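Local coordinates for glutamate receptor kainate-like protein (Pleurobrachia bachei, PDB 4ZDM) that probably serves as a kainate-like ionotropic glutamate receptor subunit whose clam-like ligand-binding domain holds glycine and is likely to couple its binding to channel opening, at residues Glu43-Met48 / Tyr56-Pro61; Met8-Gly13 / Ser225-Leu230; Asp167-Gly172 / Gly184-Ile189. All coordinates share one frame; numbering follows the deposited sequence.

Contact 1 (Glu43-Met48 / Tyr56-Pro61). With SO4 (sulfate ion), chain D.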
ATOM      1  N   GLU A  43     -17.256 -11.632   0.949  1.00  9.48           N
ATOM      2  CA  GLU A  43     -18.501 -10.917   1.139  1.00  9.77           C
ATOM      3  C   GLU A  43     -18.506 -10.053   2.408  1.00 10.48           C
ATOM      4  O   GLU A  43     -18.987  -8.900   2.402  1.00 11.97           O
ATOM      5  CB  GLU A  43     -19.693 -11.890   1.153  1.00 13.92           C
ATOM      6  CG  GLU A  43     -19.844 -12.569  -0.205  1.00 13.83           C
ATOM      7  CD  GLU A  43     -21.216 -13.218  -0.417  1.00 17.10           C
ATOM      8  OE1 GLU A  43     -21.192 -14.339  -0.948  1.00 18.76           O
ATOM      9  OE2 GLU A  43     -22.234 -12.552  -0.106  1.00 21.05           O
ATOM     10  N   ILE A  44     -17.903 -10.533   3.492  1.00  9.42           N
ATOM     11  CA  ILE A  44     -17.771  -9.711   4.691  1.00  8.76           C
ATOM     12  C   ILE A  44     -17.021  -8.419   4.377  1.00  9.99           C
ATOM     13  O   ILE A  44     -17.409  -7.325   4.780  1.00  9.49           O
ATOM     14  CB  ILE A  44     -17.085 -10.473   5.838  1.00  8.80           C
ATOM     15  CG1 ILE A  44     -18.000 -11.561   6.365  1.00 10.65           C
ATOM     16  CG2 ILE A  44     -16.629  -9.534   6.975  1.00  8.72           C
ATOM     17  CD1 ILE A  44     -17.355 -12.473   7.397  1.00 13.82           C
ATOM     18  N   VAL A  45     -15.909  -8.539   3.673  1.00  8.76           N
ATOM     19  CA  VAL A  45     -15.113  -7.373   3.343  1.00  8.29           C
ATOM     20  C   VAL A  45     -15.875  -6.400   2.437  1.00  8.52           C
ATOM     21  O   VAL A  45     -15.738  -5.182   2.607  1.00  9.61           O
ATOM     22  CB  VAL A  45     -13.750  -7.799   2.712  1.00  9.43           C
ATOM     23  CG1 VAL A  45     -13.046  -6.634   2.036  1.00 13.28           C
ATOM     24  CG2 VAL A  45     -12.856  -8.434   3.790  1.00  9.93           C
ATOM     25  N   SER A  46     -16.600  -6.911   1.448  1.00  8.21           N
ATOM     26  CA  SER A  46     -17.389  -6.030   0.606  1.00  9.43           C
ATOM     27  C   SER A  46     -18.386  -5.221   1.419  1.00 10.21           C
ATOM     28  O   SER A  46     -18.482  -3.993   1.245  1.00 11.31           O
ATOM     29  CB  SER A  46     -18.060  -6.853  -0.460  1.00 12.90           C
ATOM     30  OG  SER A  46     -18.894  -6.007  -1.239  1.00 20.26           O
ATOM     31  N   MET A  47     -19.100  -5.867   2.328  0.50 10.39           N
ATOM     32  CA  MET A  47     -20.042  -5.145   3.162  0.50 10.47           C
ATOM     33  C   MET A  47     -19.339  -4.170   4.103  0.50 10.99           C
ATOM     34  O   MET A  47     -19.815  -3.061   4.352  0.50 10.22           O
ATOM     35  CB  MET A  47     -20.902  -6.136   3.958  0.50 12.37           C
ATOM     36  CG  MET A  47     -21.770  -7.007   3.120  0.50 18.54           C
ATOM     37  SD  MET A  47     -22.855  -8.050   4.135  0.50 23.45           S
ATOM     38  CE  MET A  47     -21.734  -8.487   5.485  0.50 29.30           C
ATOM     39  N   MET A  48     -18.189  -4.578   4.632  1.00  9.61           N
ATOM     40  CA  MET A  48     -17.431  -3.705   5.520  1.00  8.21           C
ATOM     41  C   MET A  48     -16.940  -2.459   4.804  1.00  9.93           C
ATOM     42  O   MET A  48     -16.977  -1.371   5.364  1.00 10.16           O
ATOM     43  CB  MET A  48     -16.261  -4.509   6.111  1.00  9.27           C
ATOM     44  CG  MET A  48     -15.498  -3.791   7.174  1.00  8.37           C
ATOM     45  SD  MET A  48     -14.035  -4.673   7.749  1.00 13.35           S
ATOM     46  CE  MET A  48     -14.767  -5.907   8.781  1.00 17.45           C
ATOM     47  N   TYR A  56     -10.169  -0.908  -1.491  1.00  9.32           N
ATOM     48  CA  TYR A  56      -9.260  -1.980  -1.179  1.00  8.61           C
ATOM     49  C   TYR A  56      -8.913  -2.843  -2.360  1.00  9.41           C
ATOM     50  O   TYR A  56      -9.675  -2.924  -3.365  1.00 10.35           O
ATOM     51  CB  TYR A  56      -9.839  -2.866  -0.072  1.00  8.62           C
ATOM     52  CG  TYR A  56     -11.080  -3.612  -0.478  1.00  7.88           C
ATOM     53  CD1 TYR A  56     -12.319  -2.962  -0.465  1.00  8.73           C
ATOM     54  CD2 TYR A  56     -11.030  -4.952  -0.807  1.00  7.83           C
ATOM     55  CE1 TYR A  56     -13.499  -3.647  -0.846  1.00 10.22           C
ATOM     56  CE2 TYR A  56     -12.196  -5.635  -1.165  1.00  9.87           C
ATOM     57  CZ  TYR A  56     -13.392  -4.976  -1.170  1.00 10.02           C
ATOM     58  OH  TYR A  56     -14.580  -5.627  -1.519  1.00 13.70           O
ATOM     59  N   ASN A  57      -7.743  -3.471  -2.252  1.00  9.15           N
ATOM     60  CA  ASN A  57      -7.346  -4.575  -3.084  1.00  8.30           C
ATOM     61  C   ASN A  57      -6.792  -5.678  -2.231  1.00  9.27           C
ATOM     62  O   ASN A  57      -6.542  -5.471  -1.009  1.00  9.62           O
ATOM     63  CB  ASN A  57      -6.320  -4.165  -4.139  1.00 11.28           C
ATOM     64  CG  ASN A  57      -6.956  -3.311  -5.211  1.00 18.38           C
ATOM     65  OD1 ASN A  57      -7.886  -3.740  -5.886  1.00 16.14           O
ATOM     66  ND2 ASN A  57      -6.558  -2.040  -5.292  1.00 21.20           N
ATOM     67  N   PHE A  58      -6.617  -6.851  -2.811  1.00  8.33           N
ATOM     68  CA  PHE A  58      -6.114  -7.998  -2.096  1.00  8.54           C
ATOM     69  C   PHE A  58      -4.674  -8.255  -2.421  1.00 10.65           C
ATOM     70  O   PHE A  58      -4.239  -8.072  -3.587  1.00 12.92           O
ATOM     71  CB  PHE A  58      -6.918  -9.259  -2.492  1.00  7.82           C
ATOM     72  CG  PHE A  58      -8.344  -9.301  -2.031  1.00  9.45           C
ATOM     73  CD1 PHE A  58      -8.808  -8.590  -0.942  1.00  9.93           C
ATOM     74  CD2 PHE A  58      -9.279 -10.133  -2.676  1.00  9.85           C
ATOM     75  CE1 PHE A  58     -10.106  -8.687  -0.524  1.00  9.24           C
ATOM     76  CE2 PHE A  58     -10.566 -10.209  -2.251  1.00 10.17           C
ATOM     77  CZ  PHE A  58     -11.005  -9.481  -1.193  1.00  9.63           C
ATOM     78  N   ILE A  59      -3.874  -8.754  -1.486  1.00  8.64           N
ATOM     79  CA  ILE A  59      -2.496  -9.107  -1.741  1.00  8.12           C
ATOM     80  C   ILE A  59      -2.277 -10.470  -1.136  1.00 10.02           C
ATOM     81  O   ILE A  59      -2.571 -10.706   0.050  1.00  9.63           O
ATOM     82  CB  ILE A  59      -1.482  -8.095  -1.148  1.00  9.47           C
ATOM     83  CG1 ILE A  59      -1.617  -6.738  -1.893  1.00 12.66           C
ATOM     84  CG2 ILE A  59      -0.044  -8.671  -1.215  1.00 12.58           C
ATOM     85  CD1 ILE A  59      -0.597  -5.721  -1.503  1.00 14.62           C
ATOM     86  N   THR A  60      -1.802 -11.411  -1.943  1.00  9.68           N
ATOM     87  CA  THR A  60      -1.499 -12.781  -1.531  1.00 11.02           C
ATOM     88  C   THR A  60      -0.007 -12.919  -1.295  1.00 12.23           C
ATOM     89  O   THR A  60       0.813 -12.533  -2.172  1.00 13.41           O
ATOM     90  CB  THR A  60      -1.928 -13.747  -2.652  1.00  9.60           C
ATOM     91  OG1 THR A  60      -3.298 -13.536  -2.930  1.00 11.18           O
ATOM     92  CG2 THR A  60      -1.770 -15.182  -2.250  1.00 11.37           C
ATOM     93  N   PRO A  61       0.408 -13.454  -0.140  1.00  9.82           N
ATOM     94  CA  PRO A  61       1.855 -13.562   0.090  1.00 12.39           C
ATOM     95  C   PRO A  61       2.493 -14.516  -0.882  1.00 14.71           C
ATOM     96  O   PRO A  61       1.933 -15.554  -1.212  1.00 13.44           O
ATOM     97  CB  PRO A  61       1.964 -14.101   1.514  1.00 12.67           C
ATOM     98  CG  PRO A  61       0.639 -14.691   1.793  1.00 15.68           C
ATOM     99  CD  PRO A  61      -0.372 -13.922   1.003  1.00 12.03           C
TER
HETATM  100  S   SO4 D 303      -2.997  -1.510  -4.739  1.00 13.74           S
HETATM  101  O1  SO4 D 303      -2.897  -2.821  -5.469  1.00 15.24           O
HETATM  102  O2  SO4 D 303      -1.653  -1.173  -4.213  1.00 13.38           O
HETATM  103  O3  SO4 D 303      -3.946  -1.707  -3.591  1.00 14.31           O
HETATM  104  O4  SO4 D 303      -3.483  -0.427  -5.601  1.00 15.94           O
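V45 and Y56 make an apolar helix-on-sheet contact, with helix 40-52 laid against strand 54-59, the next strand. The two short segments run nearly antiparallel, at 153°, with their axes 10.9 Å apart at closest approach, and no hydrogen bond joins them. V45 does most of the touching through one methyl, CG1, which stands anti to its own backbone N (chi1 165°) and is thereby carried out from the helix to the sheet. There it covers one face of the Y56 ring near the rim as a CH-pi contact: CG1 lies 3.8 Å from the ring centroid and 3.5 Å from Y56 CE2. The tyrosine ring reaches toward the helix, its CG set between backbone N and carbonyl carbon (chi1 66°), and its far end comes down on the helix backbone, with OH 3.5 Å from S46 CA. The same valine methyl also meets the edge of the F58 ring, more loosely, at 4.4 Å from CE1; that ring packs edge-to-face with Y37. L12 of strand 8-13 touches both V45 and Y56 and continues the apolar layer. On the other side of the strand, N57 ND2 gives a fairly straight hydrogen bond to sulfate O3, 3.1 Å long. Strand 8-13, helix 40-52 and strand 54-59, with the two strands paired in parallel, form the beta-alpha-beta crossover of the periplasmic-binding-protein-like fold.

Contact 2 (Met8-Gly13 / Ser225-Leu230). With SO4 (sulfate ion), chain D.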
ATOM      1  N   MET A   8     -10.263   6.091   2.661  1.00 10.69           N
ATOM      2  CA  MET A   8      -8.951   5.464   2.835  1.00 10.55           C
ATOM      3  C   MET A   8      -8.830   4.257   1.940  1.00 13.06           C
ATOM      4  O   MET A   8      -9.784   3.524   1.764  1.00 11.28           O
ATOM      5  CB  MET A   8      -8.762   5.010   4.310  1.00 11.35           C
ATOM      6  CG  MET A   8      -7.393   4.513   4.683  1.00 13.30           C
ATOM      7  SD  MET A   8      -7.415   4.042   6.457  1.00 16.92           S
ATOM      8  CE  MET A   8      -5.651   3.749   6.651  1.00 23.14           C
ATOM      9  N   HIS A   9      -7.624   4.006   1.458  1.00  9.09           N
ATOM     10  CA  HIS A   9      -7.308   2.812   0.691  1.00  9.40           C
ATOM     11  C   HIS A   9      -6.576   1.804   1.552  1.00  8.05           C
ATOM     12  O   HIS A   9      -5.518   2.174   2.122  1.00 10.56           O
ATOM     13  CB  HIS A   9      -6.426   3.196  -0.489  1.00  9.76           C
ATOM     14  CG  HIS A   9      -6.202   2.060  -1.399  1.00  9.77           C
ATOM     15  ND1 HIS A   9      -7.203   1.546  -2.190  1.00 11.39           N
ATOM     16  CD2 HIS A   9      -5.104   1.295  -1.625  1.00 12.62           C
ATOM     17  CE1 HIS A   9      -6.752   0.477  -2.834  1.00 15.04           C
ATOM     18  NE2 HIS A   9      -5.465   0.336  -2.539  1.00 13.56           N
ATOM     19  N   LEU A  10      -7.072   0.587   1.604  1.00  8.36           N
ATOM     20  CA  LEU A  10      -6.444  -0.515   2.336  1.00  8.80           C
ATOM     21  C   LEU A  10      -6.017  -1.637   1.452  1.00 10.19           C
ATOM     22  O   LEU A  10      -6.703  -1.959   0.471  1.00 11.32           O
ATOM     23  CB  LEU A  10      -7.398  -1.062   3.394  1.00  8.76           C
ATOM     24  CG  LEU A  10      -7.951  -0.093   4.422  1.00 10.81           C
ATOM     25  CD1 LEU A  10      -8.955  -0.853   5.334  1.00 13.31           C
ATOM     26  CD2 LEU A  10      -6.860   0.543   5.243  1.00 12.87           C
ATOM     27  N   ARG A  11      -4.883  -2.246   1.751  1.00  8.44           N
ATOM     28  CA  ARG A  11      -4.460  -3.482   1.123  1.00  8.34           C
ATOM     29  C   ARG A  11      -4.764  -4.592   2.122  1.00  7.87           C
ATOM     30  O   ARG A  11      -4.429  -4.524   3.295  1.00  8.44           O
ATOM     31  CB  ARG A  11      -2.992  -3.494   0.760  1.00  9.89           C
ATOM     32  CG  ARG A  11      -2.646  -2.710  -0.483  1.00 10.75           C
ATOM     33  CD  ARG A  11      -2.391  -1.251  -0.173  1.00 10.79           C
ATOM     34  NE  ARG A  11      -1.903  -0.565  -1.384  1.00  9.72           N
ATOM     35  CZ  ARG A  11      -1.506   0.689  -1.423  1.00  9.16           C
ATOM     36  NH1 ARG A  11      -1.485   1.427  -0.338  1.00 10.37           N
ATOM     37  NH2 ARG A  11      -1.125   1.194  -2.578  1.00 11.72           N
ATOM     38  N   LEU A  12      -5.453  -5.623   1.654  1.00  8.18           N
ATOM     39  CA  LEU A  12      -5.966  -6.683   2.509  1.00  6.58           C
ATOM     40  C   LEU A  12      -5.300  -7.997   2.140  1.00  7.94           C
ATOM     41  O   LEU A  12      -5.302  -8.425   0.984  1.00  8.91           O
ATOM     42  CB  LEU A  12      -7.485  -6.784   2.401  1.00  7.13           C
ATOM     43  CG  LEU A  12      -8.220  -5.498   2.731  1.00  9.08           C
ATOM     44  CD1 LEU A  12      -9.707  -5.714   2.553  1.00 10.13           C
ATOM     45  CD2 LEU A  12      -7.954  -4.918   4.075  1.00  9.52           C
ATOM     46  N   GLY A  13      -4.771  -8.679   3.155  1.00  7.72           N
ATOM     47  CA  GLY A  13      -4.046  -9.903   2.950  1.00  6.84           C
ATOM     48  C   GLY A  13      -4.958 -11.116   2.850  1.00  6.22           C
ATOM     49  O   GLY A  13      -5.821 -11.320   3.696  1.00  7.42           O
ATOM     50  N   SER A 225      -3.795   0.198  15.620  1.00 14.50           N
ATOM     51  CA  SER A 225      -4.431   0.619  14.388  1.00 12.80           C
ATOM     52  C   SER A 225      -5.535   1.610  14.636  1.00 12.76           C
ATOM     53  O   SER A 225      -6.429   1.334  15.447  1.00 13.59           O
ATOM     54  CB  SER A 225      -5.026  -0.580  13.642  1.00 11.68           C
ATOM     55  OG  SER A 225      -5.705  -0.113  12.483  1.00 11.80           O
ATOM     56  N   PRO A 226      -5.537   2.690  13.858  1.00 13.09           N
ATOM     57  CA  PRO A 226      -6.606   3.658  14.057  1.00 13.54           C
ATOM     58  C   PRO A 226      -7.957   3.183  13.579  1.00 14.46           C
ATOM     59  O   PRO A 226      -8.946   3.852  13.938  1.00 17.63           O
ATOM     60  CB  PRO A 226      -6.106   4.876  13.271  1.00 18.69           C
ATOM     61  CG  PRO A 226      -5.201   4.354  12.251  1.00 25.11           C
ATOM     62  CD  PRO A 226      -4.529   3.138  12.871  1.00 16.72           C
ATOM     63  N   PHE A 227      -8.044   2.120  12.787  1.00 12.04           N
ATOM     64  CA  PHE A 227      -9.338   1.702  12.292  1.00 10.98           C
ATOM     65  C   PHE A 227      -9.837   0.408  12.966  1.00  9.02           C
ATOM     66  O   PHE A 227     -10.897  -0.089  12.633  1.00  9.51           O
ATOM     67  CB  PHE A 227      -9.346   1.597  10.741  1.00 11.65           C
ATOM     68  CG  PHE A 227      -8.280   0.714  10.166  1.00 10.25           C
ATOM     69  CD1 PHE A 227      -8.458  -0.649  10.072  1.00 12.52           C
ATOM     70  CD2 PHE A 227      -7.115   1.252   9.710  1.00 11.66           C
ATOM     71  CE1 PHE A 227      -7.491  -1.463   9.549  1.00 14.18           C
ATOM     72  CE2 PHE A 227      -6.147   0.443   9.147  1.00 13.01           C
ATOM     73  CZ  PHE A 227      -6.320  -0.908   9.089  1.00 12.27           C
ATOM     74  N   LYS A 228      -9.125  -0.088  13.986  1.00  9.35           N
ATOM     75  CA  LYS A 228      -9.577  -1.288  14.682  1.00  9.34           C
ATOM     76  C   LYS A 228     -10.975  -1.148  15.298  1.00 10.18           C
ATOM     77  O   LYS A 228     -11.786  -2.053  15.163  1.00 10.32           O
ATOM     78  CB  LYS A 228      -8.614  -1.717  15.789  1.00 11.46           C
ATOM     79  CG  LYS A 228      -9.016  -3.055  16.423  1.00 15.51           C
ATOM     80  CD  LYS A 228      -7.965  -3.566  17.349  1.00 18.80           C
ATOM     81  CE  LYS A 228      -8.317  -4.940  17.853  1.00 21.70           C
ATOM     82  NZ  LYS A 228      -9.528  -4.974  18.726  1.00 26.11           N
ATOM     83  N   ASN A 229     -11.262  -0.049  15.978  1.00 10.65           N
ATOM     84  CA  ASN A 229     -12.545   0.054  16.612  1.00 11.76           C
ATOM     85  C   ASN A 229     -13.694   0.031  15.613  1.00 10.05           C
ATOM     86  O   ASN A 229     -14.737  -0.559  15.888  1.00 10.99           O
ATOM     87  CB  ASN A 229     -12.625   1.333  17.476  1.00 12.36           C
ATOM     88  CG  ASN A 229     -11.711   1.281  18.689  1.00 18.18           C
ATOM     89  OD1 ASN A 229     -11.343   0.214  19.171  1.00 23.34           O
ATOM     90  ND2 ASN A 229     -11.351   2.459  19.198  1.00 24.45           N
ATOM     91  N   LEU A 230     -13.526   0.642  14.439  1.00 10.39           N
ATOM     92  CA  LEU A 230     -14.564   0.626  13.421  1.00 10.65           C
ATOM     93  C   LEU A 230     -14.756  -0.764  12.825  1.00  8.08           C
ATOM     94  O   LEU A 230     -15.880  -1.204  12.556  1.00  9.84           O
ATOM     95  CB  LEU A 230     -14.273   1.654  12.310  1.00 12.18           C
ATOM     96  CG  LEU A 230     -14.415   3.127  12.734  1.00 15.41           C
ATOM     97  CD1 LEU A 230     -13.917   3.988  11.580  1.00 21.76           C
ATOM     98  CD2 LEU A 230     -15.827   3.457  13.043  1.00 21.56           C
TER
HETATM   99  S   SO4 D 303      -2.997  -1.510  -4.739  1.00 13.74           S
HETATM  100  O1  SO4 D 303      -2.897  -2.821  -5.469  1.00 15.24           O
HETATM  101  O2  SO4 D 303      -1.653  -1.173  -4.213  1.00 13.38           O
HETATM  102  O3  SO4 D 303      -3.946  -1.707  -3.591  1.00 14.31           O
HETATM  103  O4  SO4 D 303      -3.483  -0.427  -5.601  1.00 15.94           O
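Sulfate O3 is gripped by the ring N-H of H9, with NE2 2.8 Å away and the bond almost straight at 173°, by N57 ND2, and weakly by R11 NE. O2 of the same ion sits at the edge of the R11 guanidinium, in its plane, and takes two bonds, from NE and NH2, each at 2.9 Å. The arginine chain bends at chi2 (87°), and its guanidinium lies with one face over H9 CD2, bringing both donors to one anion. R32 NH2 of the second subunit is a further donor to this sulfate, probably from the crystallisation liquor, and R11 NH2 reaches K87 O of that subunit; a leucine in place of R11 would probably leave O2 without its paired donors and that K87 O without this N-H. The other side of strand 8-13 is apolar and faces the F227 ring. F227 CE2 meets L10 CD2 at 4.0 Å and M8 CE at 4.2 Å, both obliquely. M8 stretches out fully and crosses the phenylalanine at about a right angle, its SD 5.2 Å from the ring centroid, a Met-aromatic contact. S225 OG lies over the centre of one face of that ring and accepts from F227 N at 3.2 Å. This ST turn, within a type I beta turn, leads to F227 at the N-cap of helix 228-240, which packs in the strand 8-13 lobe of the two-lobed periplasmic-binding-protein-like fold.

Contact 3 (Asp167-Gly172 / Gly184-Ile189)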
ATOM      1  N   ASP A 167       6.460 -34.642  16.136  1.00 24.32           N
ATOM      2  CA  ASP A 167       6.540 -35.858  15.331  1.00 22.21           C
ATOM      3  C   ASP A 167       5.607 -35.872  14.120  1.00 15.96           C
ATOM      4  O   ASP A 167       5.606 -36.802  13.309  1.00 20.85           O
ATOM      5  CB  ASP A 167       6.254 -37.055  16.206  1.00 22.07           C
ATOM      6  CG  ASP A 167       7.398 -37.331  17.188  1.00 37.37           C
ATOM      7  OD1 ASP A 167       8.515 -36.837  16.964  1.00 35.77           O
ATOM      8  OD2 ASP A 167       7.161 -38.009  18.181  1.00 29.32           O
ATOM      9  N   ALA A 168       4.798 -34.834  13.972  1.00 17.49           N
ATOM     10  CA  ALA A 168       3.953 -34.742  12.799  1.00 14.49           C
ATOM     11  C   ALA A 168       4.733 -34.562  11.495  1.00 16.86           C
ATOM     12  O   ALA A 168       5.752 -33.862  11.466  1.00 20.07           O
ATOM     13  CB  ALA A 168       2.991 -33.576  12.948  1.00 15.92           C
ATOM     14  N   VAL A 169       4.207 -35.123  10.410  1.00 16.95           N
ATOM     15  CA  VAL A 169       4.617 -34.773   9.082  1.00 15.70           C
ATOM     16  C   VAL A 169       4.282 -33.306   8.889  1.00 21.21           C
ATOM     17  O   VAL A 169       3.190 -32.900   9.298  1.00 18.95           O
ATOM     18  CB  VAL A 169       3.899 -35.616   8.032  1.00 19.37           C
ATOM     19  CG1 VAL A 169       4.245 -35.169   6.636  1.00 22.76           C
ATOM     20  CG2 VAL A 169       4.254 -37.110   8.179  1.00 19.51           C
ATOM     21  N   LYS A 170       5.188 -32.527   8.300  1.00 18.76           N
ATOM     22  CA  LYS A 170       4.918 -31.120   7.970  1.00 16.13           C
ATOM     23  C   LYS A 170       4.604 -30.977   6.498  1.00 21.98           C
ATOM     24  O   LYS A 170       5.437 -31.297   5.635  1.00 29.06           O
ATOM     25  CB  LYS A 170       6.105 -30.232   8.356  1.00 22.14           C
ATOM     26  CG  LYS A 170       6.558 -30.349   9.822  1.00 22.54           C
ATOM     27  CD  LYS A 170       5.388 -30.302  10.840  1.00 19.11           C
ATOM     28  CE  LYS A 170       5.890 -30.230  12.253  1.00 20.88           C
ATOM     29  NZ  LYS A 170       6.689 -31.471  12.668  1.00 22.99           N
ATOM     30  N   VAL A 171       3.366 -30.622   6.177  1.00 16.61           N
ATOM     31  CA  VAL A 171       2.959 -30.432   4.790  1.00 16.10           C
ATOM     32  C   VAL A 171       2.986 -28.951   4.444  1.00 15.48           C
ATOM     33  O   VAL A 171       2.925 -28.093   5.321  1.00 15.69           O
ATOM     34  CB  VAL A 171       1.562 -31.058   4.467  1.00 15.34           C
ATOM     35  CG1 VAL A 171       1.580 -32.596   4.616  1.00 18.58           C
ATOM     36  CG2 VAL A 171       0.454 -30.456   5.339  1.00 15.11           C
ATOM     37  N   GLY A 172       3.082 -28.646   3.157  1.00 17.78           N
ATOM     38  CA  GLY A 172       3.285 -27.280   2.731  1.00 18.44           C
ATOM     39  C   GLY A 172       2.020 -26.450   2.598  1.00 18.37           C
ATOM     40  O   GLY A 172       2.082 -25.232   2.502  1.00 21.46           O
ATOM     41  N   GLY A 184      -5.319 -42.162   2.801  1.00 22.17           N
ATOM     42  CA  GLY A 184      -5.375 -43.146   3.860  1.00 18.36           C
ATOM     43  C   GLY A 184      -4.140 -43.279   4.731  1.00 17.88           C
ATOM     44  O   GLY A 184      -3.045 -42.906   4.333  1.00 21.43           O
ATOM     45  N   GLY A 185      -4.320 -43.806   5.927  1.00 18.65           N
ATOM     46  CA  GLY A 185      -3.190 -44.041   6.801  1.00 22.69           C
ATOM     47  C   GLY A 185      -2.561 -42.802   7.408  1.00 18.54           C
ATOM     48  O   GLY A 185      -1.452 -42.850   7.956  1.00 21.03           O
ATOM     49  N   PHE A 186      -3.303 -41.697   7.348  1.00 20.15           N
ATOM     50  CA  PHE A 186      -2.751 -40.380   7.678  1.00 18.88           C
ATOM     51  C   PHE A 186      -3.807 -39.529   8.371  1.00 16.07           C
ATOM     52  O   PHE A 186      -4.853 -39.248   7.781  1.00 18.72           O
ATOM     53  CB  PHE A 186      -2.277 -39.710   6.394  1.00 18.02           C
ATOM     54  CG  PHE A 186      -1.656 -38.350   6.563  1.00 19.07           C
ATOM     55  CD1 PHE A 186      -2.440 -37.207   6.577  1.00 16.54           C
ATOM     56  CD2 PHE A 186      -0.276 -38.205   6.627  1.00 20.48           C
ATOM     57  CE1 PHE A 186      -1.848 -35.932   6.668  1.00 18.98           C
ATOM     58  CE2 PHE A 186       0.302 -36.947   6.736  1.00 25.03           C
ATOM     59  CZ  PHE A 186      -0.486 -35.826   6.761  1.00 18.81           C
ATOM     60  N   VAL A 187      -3.532 -39.115   9.620  1.00 15.03           N
ATOM     61  CA  VAL A 187      -4.412 -38.250  10.398  1.00 14.34           C
ATOM     62  C   VAL A 187      -3.982 -36.803  10.166  1.00 15.34           C
ATOM     63  O   VAL A 187      -2.839 -36.444  10.437  1.00 16.68           O
ATOM     64  CB  VAL A 187      -4.378 -38.586  11.890  1.00 16.56           C
ATOM     65  CG1 VAL A 187      -5.234 -37.649  12.669  1.00 16.19           C
ATOM     66  CG2 VAL A 187      -4.861 -40.032  12.126  1.00 16.55           C
ATOM     67  N   PHE A 188      -4.888 -36.008   9.635  1.00 13.80           N
ATOM     68  CA  PHE A 188      -4.637 -34.587   9.426  1.00 13.97           C
ATOM     69  C   PHE A 188      -5.249 -33.833  10.572  1.00 11.15           C
ATOM     70  O   PHE A 188      -6.447 -33.943  10.833  1.00 13.36           O
ATOM     71  CB  PHE A 188      -5.220 -34.132   8.085  1.00 13.18           C
ATOM     72  CG  PHE A 188      -4.889 -32.699   7.690  1.00 11.38           C
ATOM     73  CD1 PHE A 188      -3.660 -32.134   7.948  1.00 14.44           C
ATOM     74  CD2 PHE A 188      -5.801 -31.953   6.980  1.00 12.18           C
ATOM     75  CE1 PHE A 188      -3.405 -30.824   7.582  1.00 12.18           C
ATOM     76  CE2 PHE A 188      -5.517 -30.644   6.581  1.00 12.20           C
ATOM     77  CZ  PHE A 188      -4.317 -30.094   6.884  1.00 10.70           C
ATOM     78  N   ILE A 189      -4.421 -33.065  11.276  1.00 11.01           N
ATOM     79  CA  ILE A 189      -4.884 -32.273  12.404  1.00 10.73           C
ATOM     80  C   ILE A 189      -4.967 -30.808  11.949  1.00 12.75           C
ATOM     81  O   ILE A 189      -3.928 -30.189  11.708  1.00 12.42           O
ATOM     82  CB  ILE A 189      -3.990 -32.413  13.642  1.00 12.67           C
ATOM     83  CG1 ILE A 189      -3.899 -33.873  14.095  1.00 15.70           C
ATOM     84  CG2 ILE A 189      -4.542 -31.520  14.735  1.00 15.15           C
ATOM     85  CD1 ILE A 189      -2.779 -34.123  15.105  1.00 20.19           C
TER
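V169 packs on F186, and V171 on both F186 and F188, on the inner side of the contact, whereas K170, exposed and between the two valines in strand 169-171, starts its side chain away from the phenylalanines. The closest approach is V169 CB to F186 CE2, 4.0 Å, with the valine near the plane of the ring at its edge. F186 gets there because its CG stands anti to the backbone N (chi1 -179°), which swings the ring nearer to the valines than its CB bond alone would suggest. V171 splits its two methyls between the phenylalanines more loosely, CG1 lying 4.4 Å from F186 CZ and CG2 4.5 Å from F188 CE1, both oblique to the rings. The strands are not paired with each other: at closest approach their axes are 9.8 Å apart, with strand 140-144 between them and paired in parallel with both; they cross at 61°. Helix 174-182, which links the two strands, covers the layer; R180 touches F186, while L178 and M181 touch F188. On the exposed side, the K170 chain curls back and hydrogen-bonds NZ to A168 O at 2.8 Å, the nitrogen tilted 23° out of the carbonyl plane; A165 O is a second acceptor for NZ. No polar bond crosses between the two segments; those of 167-172 go to its own residues and to neighbours such as A165 and strand 140-144. Across the contact, hydrophobic burial of the valine methyls and phenylalanine rings does the holding, at ordinary to loose van der Waals distance and without any directional bond.

Contacts 1 and 2 belong to one lobe and rest on neighbouring parallel strands, 54-59 in contact 1 and 8-13 in contact 2: backbone bonds such as I59 N to L12 O join them, their centres lie about 11 Å apart, and both reach the sulfate at the subunit interface. Contact 3 sits on the opposite side of the chain's centre, about 31 and 36 Å from them by centres, and no other chain of the assembly touches its segments. Contacts 2 and 3 are buried, contact 1 only partly. All three meet through apolar side chains without a hydrogen bond across the segments. Near the interface, however, the strands of contacts 1 and 2 also present anion-binding donors, while contact 3 has no bound anion and its lysine turns to nearby backbone carbonyls.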